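Local coordinates for 373aa long hypothetical citrate synthase (Sulfolobus tokodaii, PDB 1VGP), which is a putative member of the citrate synthase family, a mainly helical protein that assembles as a dimer, at residues L82-L95 with I127-I140. Numbering follows the deposited sequence.
Sequences LREVRKDAQPMDIL and IVANYARLRKGLDI
Tyr-131 holds CG trans to its backbone N (chi1 -173°), which swings the ring out of helix 113-135 and toward the turn joining helices 76-84 and 91-105, and Ile-94 of the latter helix, with CG1 beside its own backbone N (chi1 -68°), lays that methylene over one ring face. This packing of helix 113-135 against two consecutive helices and the turn that joins them belongs to the mainly helical citrate synthase fold. Ile-94 CG1 lies 3.5 Å from the Tyr-131 ring centroid in a CH-pi contact, while Val-85 CG1 approaches Tyr-131 CE1 obliquely. At the far end of the ring, Tyr-131 OH donates to Arg-86 O (3.2 Å) on a carbonyl lone pair, tying the buried hydroxyl to the backbone of the turn; Val-85 and Ala-89 of the same turn also pack on Phe-77 and Ile-104 of the second subunit.

Leu-134 fits between the end of helix 76-84 and Lys-87, its CD2 3.7 Å from Leu-82 CB and its CB against Lys-87 CE. The lysine chain, folded at chi2 and chi4, turns back so that NZ donates hydrogen bonds to Leu-82 O (2.6 Å) and Val-85 O (2.7 Å). Farther along, Leu-95 CD1 rests on Ile-127 CG2, extending the apolar contact between helices 91-105 and 113-135. Arg-135 passes Pro-91 with its guanidinium face, but its charge is paired with Asp-325. Beyond the Schellman turn at Gly-137, Ile-140 CD1 sits over one face of the Arg-83 guanidinium, and Arg-83 NH1 reaches Asp-139 OD1 at 3.3 Å in a salt bridge, the two planes 81° apart.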
ATOM      1  N   LEU A  82     -18.689   5.689  -7.665  1.00 39.44           N
ATOM      2  CA  LEU A  82     -18.796   6.854  -6.807  1.00 40.58           C
ATOM      3  C   LEU A  82     -20.246   7.097  -6.395  1.00 43.11           C
ATOM      4  O   LEU A  82     -20.549   7.244  -5.203  1.00 42.74           O
ATOM      5  CB  LEU A  82     -18.226   8.088  -7.507  1.00 38.33           C
ATOM      6  CG  LEU A  82     -16.702   8.069  -7.701  1.00 37.33           C
ATOM      7  CD1 LEU A  82     -16.252   9.330  -8.409  1.00 35.79           C
ATOM      8  CD2 LEU A  82     -16.010   7.953  -6.353  1.00 36.40           C
ATOM      9  N   ARG A  83     -21.151   7.117  -7.373  1.00 44.48           N
ATOM     10  CA  ARG A  83     -22.541   7.422  -7.061  1.00 46.87           C
ATOM     11  C   ARG A  83     -23.288   6.245  -6.443  1.00 46.72           C
ATOM     12  O   ARG A  83     -24.325   6.429  -5.808  1.00 52.56           O
ATOM     13  CB  ARG A  83     -23.298   7.923  -8.295  1.00 46.60           C
ATOM     14  CG  ARG A  83     -22.790   7.447  -9.630  1.00 46.05           C
ATOM     15  CD  ARG A  83     -23.850   7.702 -10.695  1.00 47.10           C
ATOM     16  NE  ARG A  83     -23.415   8.609 -11.755  1.00 46.69           N
ATOM     17  CZ  ARG A  83     -23.837   9.866 -11.890  1.00 48.65           C
ATOM     18  NH1 ARG A  83     -24.591  10.431 -10.951  1.00 49.48           N
ATOM     19  NH2 ARG A  83     -23.514  10.561 -12.975  1.00 47.85           N
ATOM     20  N   GLU A  84     -22.751   5.043  -6.614  1.00 44.56           N
ATOM     21  CA  GLU A  84     -23.392   3.865  -6.055  1.00 43.00           C
ATOM     22  C   GLU A  84     -22.957   3.597  -4.618  1.00 41.43           C
ATOM     23  O   GLU A  84     -23.672   2.943  -3.864  1.00 40.49           O
ATOM     24  CB  GLU A  84     -23.097   2.642  -6.922  1.00 43.31           C
ATOM     25  CG  GLU A  84     -24.115   2.411  -8.030  1.00 47.31           C
ATOM     26  CD  GLU A  84     -24.265   0.944  -8.399  1.00 51.23           C
ATOM     27  OE1 GLU A  84     -24.471   0.114  -7.473  1.00 51.36           O
ATOM     28  OE2 GLU A  84     -24.177   0.614  -9.606  1.00 49.99           O
ATOM     29  N   VAL A  85     -21.795   4.120  -4.243  1.00 40.36           N
ATOM     30  CA  VAL A  85     -21.153   3.759  -2.985  1.00 40.72           C
ATOM     31  C   VAL A  85     -21.803   4.373  -1.734  1.00 43.33           C
ATOM     32  O   VAL A  85     -22.408   5.448  -1.784  1.00 42.64           O
ATOM     33  CB  VAL A  85     -19.643   4.142  -3.015  1.00 39.39           C
ATOM     34  CG1 VAL A  85     -19.472   5.662  -2.893  1.00 37.32           C
ATOM     35  CG2 VAL A  85     -18.900   3.415  -1.909  1.00 35.11           C
ATOM     36  N   ARG A  86     -21.682   3.665  -0.615  1.00 46.22           N
ATOM     37  CA  ARG A  86     -21.914   4.231   0.708  1.00 47.79           C
ATOM     38  C   ARG A  86     -21.492   5.697   0.720  1.00 48.89           C
ATOM     39  O   ARG A  86     -20.374   6.031   0.331  1.00 49.70           O
ATOM     40  CB  ARG A  86     -21.102   3.442   1.734  1.00 51.33           C
ATOM     41  CG  ARG A  86     -21.359   3.815   3.171  1.00 57.60           C
ATOM     42  CD  ARG A  86     -20.518   2.947   4.088  1.00 61.17           C
ATOM     43  NE  ARG A  86     -21.128   2.767   5.406  1.00 64.79           N
ATOM     44  CZ  ARG A  86     -21.268   1.588   6.002  1.00 67.52           C
ATOM     45  NH1 ARG A  86     -21.785   1.516   7.216  1.00 70.72           N
ATOM     46  NH2 ARG A  86     -20.892   0.479   5.376  1.00 67.72           N
ATOM     47  N   LYS A  87     -22.383   6.581   1.155  1.00 49.55           N
ATOM     48  CA  LYS A  87     -22.076   8.009   1.133  1.00 48.32           C
ATOM     49  C   LYS A  87     -21.600   8.530   2.481  1.00 46.96           C
ATOM     50  O   LYS A  87     -21.360   9.726   2.639  1.00 47.72           O
ATOM     51  CB  LYS A  87     -23.291   8.807   0.665  1.00 47.96           C
ATOM     52  CG  LYS A  87     -23.617   8.598  -0.808  1.00 54.13           C
ATOM     53  CD  LYS A  87     -22.555   9.207  -1.714  1.00 54.13           C
ATOM     54  CE  LYS A  87     -22.821   8.903  -3.190  1.00 54.32           C
ATOM     55  NZ  LYS A  87     -22.574   7.481  -3.541  1.00 51.66           N
ATOM     56  N   ASP A  88     -21.444   7.632   3.449  1.00 45.30           N
ATOM     57  CA  ASP A  88     -20.777   7.986   4.694  1.00 42.91           C
ATOM     58  C   ASP A  88     -19.384   7.367   4.732  1.00 40.92           C
ATOM     59  O   ASP A  88     -18.814   7.154   5.802  1.00 38.99           O
ATOM     60  CB  ASP A  88     -21.597   7.505   5.885  1.00 44.23           C
ATOM     61  CG  ASP A  88     -21.861   6.018   5.845  1.00 47.06           C
ATOM     62  OD1 ASP A  88     -21.134   5.260   6.521  1.00 49.62           O
ATOM     63  OD2 ASP A  88     -22.794   5.590   5.142  1.00 52.53           O
ATOM     64  N   ALA A  89     -18.845   7.074   3.551  1.00 38.72           N
ATOM     65  CA  ALA A  89     -17.488   6.563   3.418  1.00 38.15           C
ATOM     66  C   ALA A  89     -16.465   7.670   3.651  1.00 37.83           C
ATOM     67  O   ALA A  89     -16.722   8.834   3.346  1.00 39.39           O
ATOM     68  CB  ALA A  89     -17.298   5.968   2.030  1.00 36.11           C
ATOM     69  N   GLN A  90     -15.308   7.301   4.192  1.00 35.87           N
ATOM     70  CA  GLN A  90     -14.183   8.226   4.298  1.00 33.84           C
ATOM     71  C   GLN A  90     -13.655   8.590   2.917  1.00 32.28           C
ATOM     72  O   GLN A  90     -13.305   7.714   2.129  1.00 33.53           O
ATOM     73  CB  GLN A  90     -13.061   7.589   5.116  1.00 35.17           C
ATOM     74  CG  GLN A  90     -13.407   7.372   6.582  1.00 41.01           C
ATOM     75  CD  GLN A  90     -12.310   6.639   7.337  1.00 44.78           C
ATOM     76  OE1 GLN A  90     -11.125   6.928   7.169  1.00 49.83           O
ATOM     77  NE2 GLN A  90     -12.703   5.685   8.179  1.00 42.41           N
ATOM     78  N   PRO A  91     -13.597   9.897   2.600  1.00 31.79           N
ATOM     79  CA  PRO A  91     -13.076  10.310   1.285  1.00 28.85           C
ATOM     80  C   PRO A  91     -11.729   9.666   0.910  1.00 28.11           C
ATOM     81  O   PRO A  91     -11.484   9.384  -0.259  1.00 27.65           O
ATOM     82  CB  PRO A  91     -12.997  11.836   1.401  1.00 27.03           C
ATOM     83  CG  PRO A  91     -14.069  12.178   2.395  1.00 25.55           C
ATOM     84  CD  PRO A  91     -14.098  11.048   3.385  1.00 25.52           C
ATOM     85  N   MET A  92     -10.865   9.425   1.897  1.00 29.35           N
ATOM     86  CA  MET A  92      -9.596   8.737   1.638  1.00 29.46           C
ATOM     87  C   MET A  92      -9.820   7.329   1.116  1.00 29.63           C
ATOM     88  O   MET A  92      -9.164   6.903   0.168  1.00 29.63           O
ATOM     89  CB  MET A  92      -8.739   8.659   2.903  1.00 28.82           C
ATOM     90  CG  MET A  92      -8.039   9.956   3.262  1.00 33.96           C
ATOM     91  SD  MET A  92      -7.132  10.738   1.906  1.00 36.42           S
ATOM     92  CE  MET A  92      -5.463  10.101   2.211  1.00 35.91           C
ATOM     93  N   ASP A  93     -10.745   6.607   1.740  1.00 31.11           N
ATOM     94  CA  ASP A  93     -11.062   5.255   1.292  1.00 32.54           C
ATOM     95  C   ASP A  93     -11.701   5.286  -0.095  1.00 33.45           C
ATOM     96  O   ASP A  93     -11.502   4.373  -0.906  1.00 34.04           O
ATOM     97  CB  ASP A  93     -12.002   4.573   2.284  1.00 33.31           C
ATOM     98  CG  ASP A  93     -11.393   4.432   3.666  1.00 34.82           C
ATOM     99  OD1 ASP A  93     -10.153   4.517   3.799  1.00 34.65           O
ATOM    100  OD2 ASP A  93     -12.168   4.237   4.627  1.00 39.08           O
ATOM    101  N   ILE A  94     -12.457   6.337  -0.378  1.00 30.71           N
ATOM    102  CA  ILE A  94     -12.988   6.499  -1.720  1.00 31.60           C
ATOM    103  C   ILE A  94     -11.816   6.633  -2.682  1.00 32.40           C
ATOM    104  O   ILE A  94     -11.750   5.945  -3.704  1.00 34.43           O
ATOM    105  CB  ILE A  94     -13.897   7.756  -1.831  1.00 29.52           C
ATOM    106  CG1 ILE A  94     -15.174   7.542  -1.022  1.00 28.02           C
ATOM    107  CG2 ILE A  94     -14.257   8.018  -3.288  1.00 29.34           C
ATOM    108  CD1 ILE A  94     -15.913   6.260  -1.386  1.00 22.67           C
ATOM    109  N   LEU A  95     -10.889   7.517  -2.331  1.00 30.83           N
ATOM    110  CA  LEU A  95      -9.753   7.816  -3.185  1.00 30.77           C
ATOM    111  C   LEU A  95      -8.901   6.561  -3.420  1.00 30.53           C
ATOM    112  O   LEU A  95      -8.472   6.276  -4.545  1.00 31.64           O
ATOM    113  CB  LEU A  95      -8.915   8.923  -2.541  1.00 29.21           C
ATOM    114  CG  LEU A  95      -7.950   9.681  -3.459  1.00 28.63           C
ATOM    115  CD1 LEU A  95      -8.708  10.245  -4.657  1.00 26.63           C
ATOM    116  CD2 LEU A  95      -7.283  10.802  -2.674  1.00 29.33           C
ATOM    117  N   ILE A 127     -11.924  12.754  -8.932  1.00 30.22           N
ATOM    118  CA  ILE A 127     -12.440  11.808  -7.939  1.00 29.33           C
ATOM    119  C   ILE A 127     -12.941  12.574  -6.716  1.00 30.42           C
ATOM    120  O   ILE A 127     -14.050  12.348  -6.237  1.00 30.54           O
ATOM    121  CB  ILE A 127     -11.349  10.819  -7.468  1.00 27.23           C
ATOM    122  CG1 ILE A 127     -10.860   9.971  -8.649  1.00 27.76           C
ATOM    123  CG2 ILE A 127     -11.891   9.933  -6.358  1.00 24.03           C
ATOM    124  CD1 ILE A 127      -9.690   9.066  -8.308  1.00 23.44           C
ATOM    125  N   VAL A 128     -12.115  13.487  -6.219  1.00 29.56           N
ATOM    126  CA  VAL A 128     -12.429  14.173  -4.981  1.00 32.76           C
ATOM    127  C   VAL A 128     -13.678  15.046  -5.143  1.00 35.11           C
ATOM    128  O   VAL A 128     -14.636  14.918  -4.378  1.00 33.31           O
ATOM    129  CB  VAL A 128     -11.224  15.026  -4.507  1.00 32.58           C
ATOM    130  CG1 VAL A 128     -11.559  15.758  -3.213  1.00 30.27           C
ATOM    131  CG2 VAL A 128     -10.018  14.127  -4.290  1.00 30.41           C
ATOM    132  N   ALA A 129     -13.680  15.919  -6.145  1.00 35.71           N
ATOM    133  CA  ALA A 129     -14.810  16.827  -6.334  1.00 35.94           C
ATOM    134  C   ALA A 129     -16.115  16.061  -6.594  1.00 36.95           C
ATOM    135  O   ALA A 129     -17.165  16.399  -6.036  1.00 36.41           O
ATOM    136  CB  ALA A 129     -14.527  17.792  -7.489  1.00 33.88           C
ATOM    137  N   ASN A 130     -16.041  15.026  -7.433  1.00 37.18           N
ATOM    138  CA  ASN A 130     -17.215  14.237  -7.795  1.00 36.42           C
ATOM    139  C   ASN A 130     -17.838  13.587  -6.572  1.00 36.01           C
ATOM    140  O   ASN A 130     -19.059  13.535  -6.436  1.00 36.56           O
ATOM    141  CB  ASN A 130     -16.837  13.152  -8.801  1.00 38.22           C
ATOM    142  CG  ASN A 130     -16.826  13.661 -10.232  1.00 41.61           C
ATOM    143  OD1 ASN A 130     -16.678  12.883 -11.180  1.00 43.40           O
ATOM    144  ND2 ASN A 130     -16.984  14.976 -10.397  1.00 41.15           N
ATOM    145  N   TYR A 131     -17.002  13.092  -5.672  1.00 36.50           N
ATOM    146  CA  TYR A 131     -17.532  12.435  -4.492  1.00 37.17           C
ATOM    147  C   TYR A 131     -18.195  13.437  -3.559  1.00 37.98           C
ATOM    148  O   TYR A 131     -19.218  13.132  -2.941  1.00 35.13           O
ATOM    149  CB  TYR A 131     -16.429  11.694  -3.733  1.00 33.41           C
ATOM    150  CG  TYR A 131     -16.987  10.865  -2.599  1.00 31.42           C
ATOM    151  CD1 TYR A 131     -17.979   9.910  -2.833  1.00 30.29           C
ATOM    152  CD2 TYR A 131     -16.555  11.059  -1.289  1.00 29.58           C
ATOM    153  CE1 TYR A 131     -18.528   9.172  -1.784  1.00 28.40           C
ATOM    154  CE2 TYR A 131     -17.093  10.329  -0.233  1.00 26.84           C
ATOM    155  CZ  TYR A 131     -18.077   9.390  -0.488  1.00 27.30           C
ATOM    156  OH  TYR A 131     -18.602   8.657   0.555  1.00 28.35           O
ATOM    157  N   ALA A 132     -17.605  14.627  -3.462  1.00 39.25           N
ATOM    158  CA  ALA A 132     -18.109  15.668  -2.582  1.00 40.20           C
ATOM    159  C   ALA A 132     -19.515  16.120  -2.997  1.00 42.20           C
ATOM    160  O   ALA A 132     -20.379  16.351  -2.142  1.00 43.26           O
ATOM    161  CB  ALA A 132     -17.152  16.854  -2.584  1.00 38.11           C
ATOM    162  N   ARG A 133     -19.741  16.238  -4.305  1.00 41.28           N
ATOM    163  CA  ARG A 133     -21.057  16.589  -4.828  1.00 42.10           C
ATOM    164  C   ARG A 133     -22.047  15.464  -4.577  1.00 41.15           C
ATOM    165  O   ARG A 133     -23.092  15.659  -3.959  1.00 35.63           O
ATOM    166  CB  ARG A 133     -20.973  16.853  -6.331  1.00 46.24           C
ATOM    167  CG  ARG A 133     -19.857  17.798  -6.745  1.00 50.79           C
ATOM    168  CD  ARG A 133     -20.354  19.228  -6.818  1.00 52.26           C
ATOM    169  NE  ARG A 133     -21.583  19.328  -7.593  1.00 55.10           N
ATOM    170  CZ  ARG A 133     -22.214  20.469  -7.847  1.00 54.92           C
ATOM    171  NH1 ARG A 133     -21.686  21.624  -7.462  1.00 55.33           N
ATOM    172  NH2 ARG A 133     -23.379  20.452  -8.480  1.00 55.44           N
ATOM    173  N   LEU A 134     -21.708  14.280  -5.073  1.00 43.06           N
ATOM    174  CA  LEU A 134     -22.534  13.092  -4.876  1.00 45.40           C
ATOM    175  C   LEU A 134     -22.902  12.908  -3.407  1.00 46.65           C
ATOM    176  O   LEU A 134     -24.026  12.551  -3.076  1.00 47.04           O
ATOM    177  CB  LEU A 134     -21.781  11.859  -5.374  1.00 45.20           C
ATOM    178  CG  LEU A 134     -22.081  11.359  -6.786  1.00 47.30           C
ATOM    179  CD1 LEU A 134     -22.623  12.483  -7.650  1.00 48.43           C
ATOM    180  CD2 LEU A 134     -20.805  10.783  -7.385  1.00 47.60           C
ATOM    181  N   ARG A 135     -21.943  13.151  -2.529  1.00 49.45           N
ATOM    182  CA  ARG A 135     -22.168  12.972  -1.109  1.00 51.23           C
ATOM    183  C   ARG A 135     -23.207  13.982  -0.636  1.00 52.36           C
ATOM    184  O   ARG A 135     -24.070  13.659   0.176  1.00 53.50           O
ATOM    185  CB  ARG A 135     -20.853  13.163  -0.349  1.00 51.51           C
ATOM    186  CG  ARG A 135     -20.979  13.110   1.148  1.00 48.91           C
ATOM    187  CD  ARG A 135     -19.870  13.912   1.784  1.00 51.29           C
ATOM    188  NE  ARG A 135     -19.015  13.057   2.594  1.00 55.69           N
ATOM    189  CZ  ARG A 135     -18.285  13.480   3.621  1.00 55.80           C
ATOM    190  NH1 ARG A 135     -17.655  12.596   4.385  1.00 55.87           N
ATOM    191  NH2 ARG A 135     -18.180  14.781   3.883  1.00 55.58           N
ATOM    192  N   LYS A 136     -23.123  15.204  -1.155  1.00 52.89           N
ATOM    193  CA  LYS A 136     -24.059  16.262  -0.791  1.00 53.39           C
ATOM    194  C   LYS A 136     -25.344  16.186  -1.610  1.00 53.72           C
ATOM    195  O   LYS A 136     -26.152  17.108  -1.581  1.00 55.57           O
ATOM    196  CB  LYS A 136     -23.418  17.641  -0.984  1.00 52.59           C
ATOM    197  CG  LYS A 136     -22.769  18.208   0.267  1.00 54.89           C
ATOM    198  CD  LYS A 136     -22.447  19.693   0.116  1.00 56.92           C
ATOM    199  CE  LYS A 136     -21.104  19.917  -0.562  1.00 61.29           C
ATOM    200  NZ  LYS A 136     -20.885  21.353  -0.903  1.00 62.10           N
ATOM    201  N   GLY A 137     -25.531  15.092  -2.343  1.00 53.51           N
ATOM    202  CA  GLY A 137     -26.774  14.893  -3.066  1.00 53.54           C
ATOM    203  C   GLY A 137     -26.880  15.687  -4.358  1.00 54.02           C
ATOM    204  O   GLY A 137     -27.934  15.721  -4.990  1.00 54.53           O
ATOM    205  N   LEU A 138     -25.791  16.336  -4.751  1.00 54.98           N
ATOM    206  CA  LEU A 138     -25.740  17.052  -6.021  1.00 54.26           C
ATOM    207  C   LEU A 138     -25.292  16.084  -7.104  1.00 54.96           C
ATOM    208  O   LEU A 138     -25.202  14.880  -6.860  1.00 55.58           O
ATOM    209  CB  LEU A 138     -24.760  18.220  -5.922  1.00 53.47           C
ATOM    210  CG  LEU A 138     -24.872  19.025  -4.628  1.00 53.81           C
ATOM    211  CD1 LEU A 138     -23.831  20.132  -4.611  1.00 52.71           C
ATOM    212  CD2 LEU A 138     -26.270  19.599  -4.514  1.00 53.46           C
ATOM    213  N   ASP A 139     -25.011  16.595  -8.296  1.00 54.64           N
ATOM    214  CA  ASP A 139     -24.592  15.714  -9.374  1.00 56.27           C
ATOM    215  C   ASP A 139     -23.172  15.964  -9.846  1.00 54.93           C
ATOM    216  O   ASP A 139     -22.662  17.083  -9.772  1.00 52.88           O
ATOM    217  CB  ASP A 139     -25.545  15.823 -10.564  1.00 60.71           C
ATOM    218  CG  ASP A 139     -25.819  14.474 -11.209  1.00 65.91           C
ATOM    219  OD1 ASP A 139     -24.852  13.686 -11.400  1.00 65.93           O
ATOM    220  OD2 ASP A 139     -27.000  14.196 -11.525  1.00 69.14           O
ATOM    221  N   ILE A 140     -22.535  14.902 -10.326  1.00 54.22           N
ATOM    222  CA  ILE A 140     -21.253  15.034 -10.991  1.00 53.66           C
ATOM    223  C   ILE A 140     -21.330  16.186 -11.978  1.00 54.14           C
ATOM    224  O   ILE A 140     -22.212  16.240 -12.828  1.00 55.57           O
ATOM    225  CB  ILE A 140     -20.879  13.747 -11.746  1.00 53.81           C
ATOM    226  CG1 ILE A 140     -20.729  12.609 -10.740  1.00 55.73           C
ATOM    227  CG2 ILE A 140     -19.579  13.944 -12.526  1.00 52.89           C
ATOM    228  CD1 ILE A 140     -20.490  11.267 -11.383  1.00 59.11           C
TER